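Local coordinates for L-iditol 2-dehydrogenase (Clostridium scindens, PDB 4OH1), which probably catalyses the NAD+-dependent oxidation of L-iditol or a related polyol, as a member of the zinc-containing alcohol dehydrogenase family, at residues A[157-160]-A[161-165]; A[191-195]-A[196-200]; A[142-145]-A[146-150]; A[213-216]-A[217-221]. One frame throughout, in Å; residues are numbered along the deposited sequence.

All four contacts are local, each made within its own continuous run of chain. Contact 1 lies on helix 156-168 and carries Glu157, a ligand of the zinc ion that His74 and Glu75 also bind. Contact 2 packs directly on it, Leu192 CD1 coming 3.7 Å from Leu163 N. Contacts 2 and 4, with centres about 11 Å apart, are helix ends of the Rossmann-type domain, and they are tied together by Gln191 NE2 to Asn217 OD1 at 2.7 Å and Arg194 NE to Gly218 O at 2.8 Å. Contact 3 stands apart, where strand 141-143 of the mixed sheet gives out; its nearest atoms are about 8 Å from those of contact 1.

Contact 1 of 4, residues A[157-160]-A[161-165]; sequences EPLT and VALSS. With ZN (zinc ion), chain B.
Glu157 and Val161 meet one helical turn apart, the carboxylate oxygen Glu157 OE2 lying 3.6 Å from Val161 CG2. The two carboxylate oxygens have separate tasks: Glu157 OE1 binds the zinc ion at 2.1 Å, whereas OE2 accepts a hydrogen bond from a water that is itself a zinc ligand. Glu157 CG is trans to the backbone N (chi1 -178°) and the chain then bends at chi2, which brings the carboxylate back beside the valine. A second water binds the zinc, and His74 and Glu75 are further ligands.

Backbone acceptors are served partly by side chains. Glu157 O receives a weak bond from Val161 N and a short one from Thr160 OG1, 2.5 Å long, in the carbonyl plane on a lone pair. Thr160 O takes two donors from Ser164: OG at 2.8 Å, almost in line with the C=O bond, and N at 3.0 Å, raised above the carbonyl plane. Gln304 NE2 also bonds to that serine hydroxyl. Leu163 N gives a nearly straight main-chain bond to Leu159 O, 2.7 Å and 162° at the hydrogen, while Leu163 CD1 rests 4.1 Å from Leu159 CG. Ala162 N likewise bonds to Pro158 O, and Ser165 OG to Val161 O. Such i to i+4 bonding, weak at the first step and reinforced by hydroxyls folded back onto carbonyls, marks an alpha-helix whose first turn supplies a ligand to the zinc site.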
loop_
_atom_site.group_PDB
_atom_site.type_symbol
_atom_site.label_atom_id
_atom_site.label_comp_id
_atom_site.label_asym_id
_atom_site.label_seq_id
_atom_site.Cartn_x
_atom_site.Cartn_y
_atom_site.Cartn_z
ATOM N N GLU A 157 18.187 -17.026 6.870
ATOM C CA GLU A 157 18.104 -16.659 5.449
ATOM C C GLU A 157 16.872 -17.302 4.814
ATOM O O GLU A 157 16.143 -16.644 4.086
ATOM C CB GLU A 157 19.371 -16.997 4.654
ATOM C CG GLU A 157 19.326 -16.565 3.136
ATOM C CD GLU A 157 18.602 -17.560 2.254
ATOM O OE1 GLU A 157 18.501 -18.733 2.676
ATOM O OE2 GLU A 157 18.062 -17.189 1.179
ATOM N N PRO A 158 16.639 -18.579 5.048
ATOM C CA PRO A 158 15.419 -19.081 4.431
ATOM C C PRO A 158 14.135 -18.433 4.990
ATOM O O PRO A 158 13.187 -18.250 4.231
ATOM C CB PRO A 158 15.459 -20.573 4.688
ATOM C CG PRO A 158 16.456 -20.785 5.689
ATOM C CD PRO A 158 17.444 -19.658 5.576
ATOM N N LEU A 159 14.128 -18.049 6.265
ATOM C CA LEU A 159 13.004 -17.261 6.817
ATOM C C LEU A 159 12.811 -15.964 6.066
ATOM O O LEU A 159 11.665 -15.574 5.837
ATOM C CB LEU A 159 13.136 -17.029 8.298
ATOM C CG LEU A 159 11.905 -16.527 9.045
ATOM C CD1 LEU A 159 10.742 -17.604 9.012
ATOM C CD2 LEU A 159 12.283 -16.265 10.448
ATOM N N THR A 160 13.885 -15.294 5.629
ATOM C CA THR A 160 13.678 -14.124 4.794
ATOM C C THR A 160 12.937 -14.406 3.484
ATOM O O THR A 160 12.240 -13.542 2.964
ATOM C CB THR A 160 14.979 -13.397 4.400
ATOM O OG1 THR A 160 15.772 -14.232 3.527
ATOM C CG2 THR A 160 15.809 -12.986 5.639
ATOM N N VAL A 161 13.213 -15.549 2.864
ATOM C CA VAL A 161 12.519 -15.941 1.678
ATOM C C VAL A 161 11.038 -16.224 1.971
ATOM O O VAL A 161 10.147 -15.832 1.256
ATOM C CB VAL A 161 13.167 -17.202 1.067
ATOM C CG1 VAL A 161 12.334 -17.684 -0.104
ATOM C CG2 VAL A 161 14.570 -16.894 0.561
ATOM N N ALA A 162 10.787 -16.911 3.062
ATOM C CA ALA A 162 9.456 -17.167 3.465
ATOM C C ALA A 162 8.712 -15.883 3.825
ATOM O O ALA A 162 7.535 -15.726 3.421
ATOM C CB ALA A 162 9.466 -18.136 4.609
ATOM N N LEU A 163 9.372 -14.962 4.538
ATOM C CA LEU A 163 8.759 -13.693 4.870
ATOM C C LEU A 163 8.422 -12.898 3.632
ATOM O O LEU A 163 7.348 -12.310 3.573
ATOM C CB LEU A 163 9.653 -12.829 5.781
ATOM C CG LEU A 163 9.678 -13.254 7.232
ATOM C CD1 LEU A 163 10.923 -12.755 7.897
ATOM C CD2 LEU A 163 8.514 -12.709 7.980
ATOM N N SER A 164 9.311 -12.851 2.651
ATOM C CA SER A 164 9.024 -12.091 1.436
ATOM C C SER A 164 7.863 -12.632 0.619
ATOM O O SER A 164 7.133 -11.876 0.021
ATOM C CB SER A 164 10.213 -12.093 0.478
ATOM O OG SER A 164 11.320 -11.616 1.186
ATOM N N SER A 165 7.795 -13.940 0.530
ATOM C CA SER A 165 6.754 -14.622 -0.170
ATOM C C SER A 165 5.424 -14.412 0.555
ATOM O O SER A 165 4.429 -14.086 -0.074
ATOM C CB SER A 165 7.102 -16.133 -0.255
ATOM O OG SER A 165 8.286 -16.268 -1.057
HETATM ZN ZN ZN B . 18.328 -20.476 1.522
HETATM O O HOH W 1 17.842 -19.092 -0.362
HETATM O O HOH W 2 15.966 -20.609 1.174
#

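Contact 2 of 4, residues A[191-195]-A[196-200]; sequences QLARL and AGAST
Ala193 and Ala198 bring their methyl groups together, CB to CB 4.1 Å, where helix 184-194 ends. The same pair is joined through the backbone: Ala198 N donates to Ala193 O at 3.2 Å, with an angle of 158° at the hydrogen. Ala193 O has a second donor, Ala196 N, also at 3.2 Å, which arrives from the opposite face of the carbonyl plane and stands well above it. Ala198 CB, only 3.3 Å from Ala193 O, packs against the carbonyl that its own N-H engages. Gly197 N, just before Ala198, donates to Arg194 O, again from above the plane. These 6-to-1 and 5-to-2 bonds, with Gly197 at positive phi (83°) as the C-prime residue, define a Schellman motif, after which the chain turns into strand 200-205 of the Rossmann-type sheet.

A water spans the turn by donating to both Arg194 O, at 2.9 Å, and Ala198 O, at 2.7 Å. Farther out, Arg194 NE bonds to Gly218 O, anchoring this helix end to the next one along the chain. A neighbouring subunit closes in as well: its Tyr173 OH bonds to Leu192 O, and its Arg314 NE to Ala198 O.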
loop_
_atom_site.group_PDB
_atom_site.type_symbol
_atom_site.label_atom_id
_atom_site.label_comp_id
_atom_site.label_asym_id
_atom_site.label_seq_id
_atom_site.Cartn_x
_atom_site.Cartn_y
_atom_site.Cartn_z
ATOM N N GLN A 191 3.799 -21.465 9.619
ATOM C CA GLN A 191 3.945 -20.708 10.860
ATOM C C GLN A 191 3.715 -19.228 10.632
ATOM O O GLN A 191 3.070 -18.572 11.458
ATOM C CB GLN A 191 5.280 -20.968 11.516
ATOM C CG GLN A 191 5.396 -22.420 12.027
ATOM C CD GLN A 191 6.538 -22.668 12.986
ATOM O OE1 GLN A 191 6.956 -21.765 13.698
ATOM N NE2 GLN A 191 6.990 -23.919 13.068
ATOM N N LEU A 192 4.230 -18.710 9.527
ATOM C CA LEU A 192 4.064 -17.323 9.201
ATOM C C LEU A 192 2.662 -16.978 8.782
ATOM O O LEU A 192 2.236 -15.829 9.011
ATOM C CB LEU A 192 5.031 -16.874 8.093
ATOM C CG LEU A 192 6.505 -16.782 8.444
ATOM C CD1 LEU A 192 7.253 -16.479 7.223
ATOM C CD2 LEU A 192 6.792 -15.744 9.519
ATOM N N ALA A 193 1.954 -17.916 8.152
ATOM C CA ALA A 193 0.554 -17.671 7.805
ATOM C C ALA A 193 -0.233 -17.566 9.102
ATOM O O ALA A 193 -1.052 -16.686 9.209
ATOM C CB ALA A 193 -0.034 -18.739 6.925
ATOM N N ARG A 194 0.058 -18.396 10.111
ATOM C CA ARG A 194 -0.611 -18.223 11.361
ATOM C C ARG A 194 -0.360 -16.851 11.986
ATOM O O ARG A 194 -1.293 -16.230 12.535
ATOM C CB ARG A 194 -0.168 -19.259 12.375
ATOM C CG ARG A 194 -0.735 -20.607 12.133
ATOM C CD ARG A 194 -2.042 -20.720 12.898
ATOM N NE ARG A 194 -2.678 -22.014 12.761
ATOM C CZ ARG A 194 -3.802 -22.366 13.378
ATOM N NH1 ARG A 194 -4.425 -21.524 14.206
ATOM N NH2 ARG A 194 -4.305 -23.566 13.171
ATOM N N LEU A 195 0.883 -16.390 11.871
ATOM C CA LEU A 195 1.346 -15.155 12.522
ATOM C C LEU A 195 1.014 -13.970 11.664
ATOM O O LEU A 195 1.409 -12.869 11.981
ATOM C CB LEU A 195 2.868 -15.154 12.782
ATOM C CG LEU A 195 3.277 -16.195 13.812
ATOM C CD1 LEU A 195 4.740 -16.491 13.670
ATOM C CD2 LEU A 195 2.996 -15.686 15.191
ATOM N N ALA A 196 0.316 -14.189 10.572
ATOM C CA ALA A 196 -0.230 -13.051 9.812
ATOM C C ALA A 196 -1.775 -13.024 9.822
ATOM O O ALA A 196 -2.416 -12.342 9.023
ATOM C CB ALA A 196 0.308 -13.113 8.449
ATOM N N GLY A 197 -2.397 -13.791 10.717
ATOM C CA GLY A 197 -3.808 -13.752 10.834
ATOM C C GLY A 197 -4.638 -14.586 9.893
ATOM O O GLY A 197 -5.872 -14.426 9.852
ATOM N N ALA A 198 -4.019 -15.526 9.197
ATOM C CA ALA A 198 -4.761 -16.380 8.322
ATOM C C ALA A 198 -5.745 -17.206 9.086
ATOM O O ALA A 198 -5.382 -17.774 10.114
ATOM C CB ALA A 198 -3.866 -17.273 7.531
ATOM N N SER A 199 -6.980 -17.306 8.561
ATOM C CA SER A 199 -8.050 -17.999 9.253
ATOM C C SER A 199 -8.243 -19.386 8.675
ATOM O O SER A 199 -8.821 -20.238 9.347
ATOM C CB SER A 199 -9.335 -17.182 9.202
ATOM O OG SER A 199 -9.589 -16.734 7.878
ATOM N N THR A 200 -7.765 -19.623 7.451
ATOM C CA THR A 200 -7.672 -21.003 6.923
ATOM C C THR A 200 -6.328 -21.255 6.240
ATOM O O THR A 200 -5.910 -20.458 5.446
ATOM C CB THR A 200 -8.789 -21.285 5.951
ATOM O OG1 THR A 200 -10.011 -21.154 6.646
ATOM C CG2 THR A 200 -8.714 -22.701 5.403
HETATM O O HOH W 3 -4.057 -17.131 12.413
#

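Contact 3 of 4, residues A[142-145]-A[146-150]; sequences FPIP and DDADL
Residues Pro145 to Ala148 form a type I beta turn, closed by Ala148 N donating to Pro145 O at 2.9 Å from a position well above the carbonyl plane. Within this turn Ala148 CB lies 3.1 Å from Pro145 O and 4.2 Å from Pro145 CD, so the methyl group sits against both the proline ring and its carbonyl. Ile144 adds the other apolar side: its terminal CD1 touches Ala148 CB at 3.9 Å and Leu150 CD2 at the same distance. The isoleucine and leucine side chains run at about a right angle to each other. With chi1 at 68°, Ile144 CG1 sits between the backbone N and carbonyl carbon, from where the extended chi2 carries CD1 to these two partners.

The turn bends the chain sharply after strand 141-143 of the mixed sheet and leads to helix 150-153, for which Asp149 is the N-cap: its OD1 accepts from Lys151 N. At the solvent-exposed turn, Asp147 OD1 comes to 3.3 Å from Pro145 CB; it also hydrogen-bonds to a tetraethylene glycol molecule, probably from the crystallisation liquor. Lys97 NZ bonds to both Asp146 O and Ala148 O, pinning the turn to strand 97-100, while Tyr153 packs on Ile144, Pro145 and Ala148.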
loop_
_atom_site.group_PDB
_atom_site.type_symbol
_atom_site.label_atom_id
_atom_site.label_comp_id
_atom_site.label_asym_id
_atom_site.label_seq_id
_atom_site.Cartn_x
_atom_site.Cartn_y
_atom_site.Cartn_z
ATOM N N PHE A 142 25.114 -9.600 10.346
ATOM C CA PHE A 142 24.004 -9.120 11.192
ATOM C C PHE A 142 24.092 -9.689 12.567
ATOM O O PHE A 142 24.133 -10.873 12.732
ATOM C CB PHE A 142 22.610 -9.543 10.624
ATOM C CG PHE A 142 22.255 -8.855 9.335
ATOM C CD1 PHE A 142 22.697 -9.347 8.132
ATOM C CD2 PHE A 142 21.583 -7.665 9.362
ATOM C CE1 PHE A 142 22.420 -8.664 6.933
ATOM C CE2 PHE A 142 21.291 -6.969 8.174
ATOM C CZ PHE A 142 21.699 -7.496 6.961
ATOM N N PRO A 143 24.060 -8.861 13.579
ATOM C CA PRO A 143 24.124 -9.463 14.904
ATOM C C PRO A 143 22.785 -10.016 15.368
ATOM O O PRO A 143 21.719 -9.513 14.995
ATOM C CB PRO A 143 24.566 -8.306 15.803
ATOM C CG PRO A 143 23.969 -7.163 15.161
ATOM C CD PRO A 143 24.127 -7.409 13.645
ATOM N N ILE A 144 22.875 -11.018 16.214
ATOM C CA ILE A 144 21.730 -11.658 16.835
ATOM C C ILE A 144 21.916 -11.653 18.368
ATOM O O ILE A 144 22.961 -11.322 18.840
ATOM C CB ILE A 144 21.579 -13.071 16.273
ATOM C CG1 ILE A 144 22.730 -13.962 16.714
ATOM C CG2 ILE A 144 21.553 -13.022 14.720
ATOM C CD1 ILE A 144 22.662 -15.352 16.088
ATOM N N PRO A 145 20.894 -12.009 19.146
ATOM C CA PRO A 145 21.051 -11.860 20.572
ATOM C C PRO A 145 22.215 -12.656 21.176
ATOM O O PRO A 145 22.529 -13.764 20.728
ATOM C CB PRO A 145 19.721 -12.406 21.100
ATOM C CG PRO A 145 18.784 -12.063 20.074
ATOM C CD PRO A 145 19.509 -12.339 18.800
ATOM N N ASP A 146 22.841 -12.115 22.208
ATOM C CA ASP A 146 23.966 -12.790 22.858
ATOM C C ASP A 146 23.620 -14.161 23.356
ATOM O O ASP A 146 24.412 -15.079 23.269
ATOM C CB ASP A 146 24.457 -11.963 24.013
ATOM C CG ASP A 146 24.932 -10.605 23.573
ATOM O OD1 ASP A 146 25.260 -10.467 22.368
ATOM O OD2 ASP A 146 24.945 -9.682 24.413
ATOM N N ASP A 147 22.421 -14.326 23.841
ATOM C CA ASP A 147 21.940 -15.627 24.277
ATOM C C ASP A 147 21.253 -16.447 23.173
ATOM O O ASP A 147 20.534 -17.374 23.445
ATOM C CB ASP A 147 20.954 -15.399 25.441
ATOM C CG ASP A 147 19.691 -14.594 25.021
ATOM O OD1 ASP A 147 19.727 -13.848 24.013
ATOM O OD2 ASP A 147 18.645 -14.720 25.709
ATOM N N ALA A 148 21.473 -16.139 21.920
ATOM C CA ALA A 148 20.813 -16.875 20.840
ATOM C C ALA A 148 21.283 -18.280 20.709
ATOM O O ALA A 148 22.484 -18.535 20.746
ATOM C CB ALA A 148 21.091 -16.211 19.538
ATOM N N ASP A 149 20.333 -19.186 20.467
ATOM C CA ASP A 149 20.634 -20.564 20.070
ATOM C C ASP A 149 20.999 -20.531 18.589
ATOM O O ASP A 149 20.141 -20.344 17.720
ATOM C CB ASP A 149 19.415 -21.444 20.299
ATOM C CG ASP A 149 19.609 -22.872 19.800
ATOM O OD1 ASP A 149 20.555 -23.136 19.035
ATOM O OD2 ASP A 149 18.802 -23.747 20.177
ATOM N N LEU A 150 22.278 -20.712 18.303
ATOM C CA LEU A 150 22.787 -20.594 16.960
ATOM C C LEU A 150 22.175 -21.550 15.933
ATOM O O LEU A 150 22.206 -21.302 14.734
ATOM C CB LEU A 150 24.301 -20.800 17.004
ATOM C CG LEU A 150 24.991 -19.609 17.640
ATOM C CD1 LEU A 150 26.444 -19.940 17.928
ATOM C CD2 LEU A 150 24.951 -18.392 16.745
#

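Contact 4 of 4, residues A[213-216]-A[217-221]; sequences LALE and NGADY
This is a helix C-terminus folding back on its own last turn, where helix 208-216 gives way to strand 221-224, outermost, within this chain, in the parallel sheet. Leu213 O is gripped twice by Asn217: by backbone N at 2.9 Å and side-chain ND2 at 3.0 Å. The hydrogen bond from the side-chain amide is nearly straight, 174° at the hydrogen, and lies in the amide plane, although the donor stands above the carbonyl plane. Leu213 CG is trans to the backbone N (chi1 -175°), which lays the leucine alongside the asparagine, Leu213 CD1 3.7 Å from Asn217 ND2. Lys319 O accepts from that nitrogen, and Gln191 NE2 donates to Asn217 OD1, fixing the rotation of the buried amide.

Past Gly218, Ala219 CB comes to 4.2 Å from Ala214 CB, and Leu215 CD2 reaches to 3.3 Å from Ala219 O. Asp220 OD2 accepts from Ile201 N and forms a salt bridge with Arg314 of a neighbouring subunit. Ala219 N bonds to Ala214 O at 3.0 Å and Gly218 N to Leu215 O at 3.1 Å; with Gly218 at positive phi (115°), this pair makes a Schellman motif, ending a helix in the alpha-to-beta connection of a Rossmann-type fold.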
loop_
_atom_site.group_PDB
_atom_site.type_symbol
_atom_site.label_atom_id
_atom_site.label_comp_id
_atom_site.label_asym_id
_atom_site.label_seq_id
_atom_site.Cartn_x
_atom_site.Cartn_y
_atom_site.Cartn_z
ATOM N N LEU A 213 3.266 -33.409 9.082
ATOM C CA LEU A 213 4.137 -32.386 9.613
ATOM C C LEU A 213 3.498 -30.991 9.438
ATOM O O LEU A 213 3.587 -30.177 10.301
ATOM C CB LEU A 213 5.508 -32.474 8.925
ATOM C CG LEU A 213 6.600 -31.540 9.438
ATOM C CD1 LEU A 213 6.900 -31.828 10.894
ATOM C CD2 LEU A 213 7.860 -31.700 8.586
ATOM N N ALA A 214 2.871 -30.743 8.315
ATOM C CA ALA A 214 2.111 -29.533 8.121
ATOM C C ALA A 214 1.082 -29.303 9.219
ATOM O O ALA A 214 0.950 -28.169 9.744
ATOM C CB ALA A 214 1.437 -29.566 6.821
ATOM N N LEU A 215 0.350 -30.343 9.579
ATOM C CA LEU A 215 -0.649 -30.185 10.660
ATOM C C LEU A 215 0.070 -29.884 11.966
ATOM O O LEU A 215 -0.350 -29.002 12.701
ATOM C CB LEU A 215 -1.542 -31.405 10.804
ATOM C CG LEU A 215 -2.395 -31.646 9.558
ATOM C CD1 LEU A 215 -3.074 -32.984 9.673
ATOM C CD2 LEU A 215 -3.476 -30.532 9.327
ATOM N N GLU A 216 1.192 -30.552 12.231
ATOM C CA GLU A 216 1.951 -30.222 13.438
ATOM C C GLU A 216 2.491 -28.795 13.468
ATOM O O GLU A 216 2.750 -28.259 14.519
ATOM C CB GLU A 216 3.123 -31.163 13.629
ATOM C CG GLU A 216 2.798 -32.352 14.458
ATOM C CD GLU A 216 3.515 -33.602 13.961
ATOM O OE1 GLU A 216 4.670 -33.500 13.478
ATOM O OE2 GLU A 216 2.903 -34.692 14.045
ATOM N N ASN A 217 2.742 -28.207 12.323
ATOM C CA ASN A 217 3.225 -26.825 12.298
ATOM C C ASN A 217 2.114 -25.776 12.371
ATOM O O ASN A 217 2.411 -24.604 12.384
ATOM C CB ASN A 217 4.101 -26.579 11.050
ATOM C CG ASN A 217 5.531 -26.984 11.279
ATOM O OD1 ASN A 217 6.350 -26.186 11.677
ATOM N ND2 ASN A 217 5.808 -28.257 11.112
ATOM N N GLY A 218 0.844 -26.196 12.401
ATOM C CA GLY A 218 -0.287 -25.259 12.492
ATOM C C GLY A 218 -1.230 -25.183 11.313
ATOM O O GLY A 218 -2.110 -24.363 11.316
ATOM N N ALA A 219 -1.094 -26.053 10.314
ATOM C CA ALA A 219 -1.985 -25.982 9.201
ATOM C C ALA A 219 -3.323 -26.481 9.649
ATOM O O ALA A 219 -3.393 -27.391 10.432
ATOM C CB ALA A 219 -1.500 -26.841 8.109
ATOM N N ASP A 220 -4.388 -25.942 9.097
ATOM C CA ASP A 220 -5.732 -26.461 9.359
ATOM C C ASP A 220 -5.992 -27.735 8.565
ATOM O O ASP A 220 -6.577 -28.676 9.077
ATOM C CB ASP A 220 -6.810 -25.395 9.024
ATOM C CG ASP A 220 -6.616 -24.103 9.793
ATOM O OD1 ASP A 220 -6.851 -24.118 10.990
ATOM O OD2 ASP A 220 -6.163 -23.082 9.248
ATOM N N TYR A 221 -5.577 -27.769 7.305
ATOM C CA TYR A 221 -5.793 -28.940 6.497
ATOM C C TYR A 221 -4.515 -29.252 5.745
ATOM O O TYR A 221 -3.712 -28.369 5.437
ATOM C CB TYR A 221 -6.924 -28.679 5.492
ATOM C CG TYR A 221 -8.191 -28.254 6.149
ATOM C CD1 TYR A 221 -8.940 -29.160 6.893
ATOM C CD2 TYR A 221 -8.619 -26.955 6.093
ATOM C CE1 TYR A 221 -10.091 -28.793 7.515
ATOM C CE2 TYR A 221 -9.793 -26.560 6.748
ATOM C CZ TYR A 221 -10.502 -27.504 7.445
ATOM O OH TYR A 221 -11.632 -27.168 8.102
#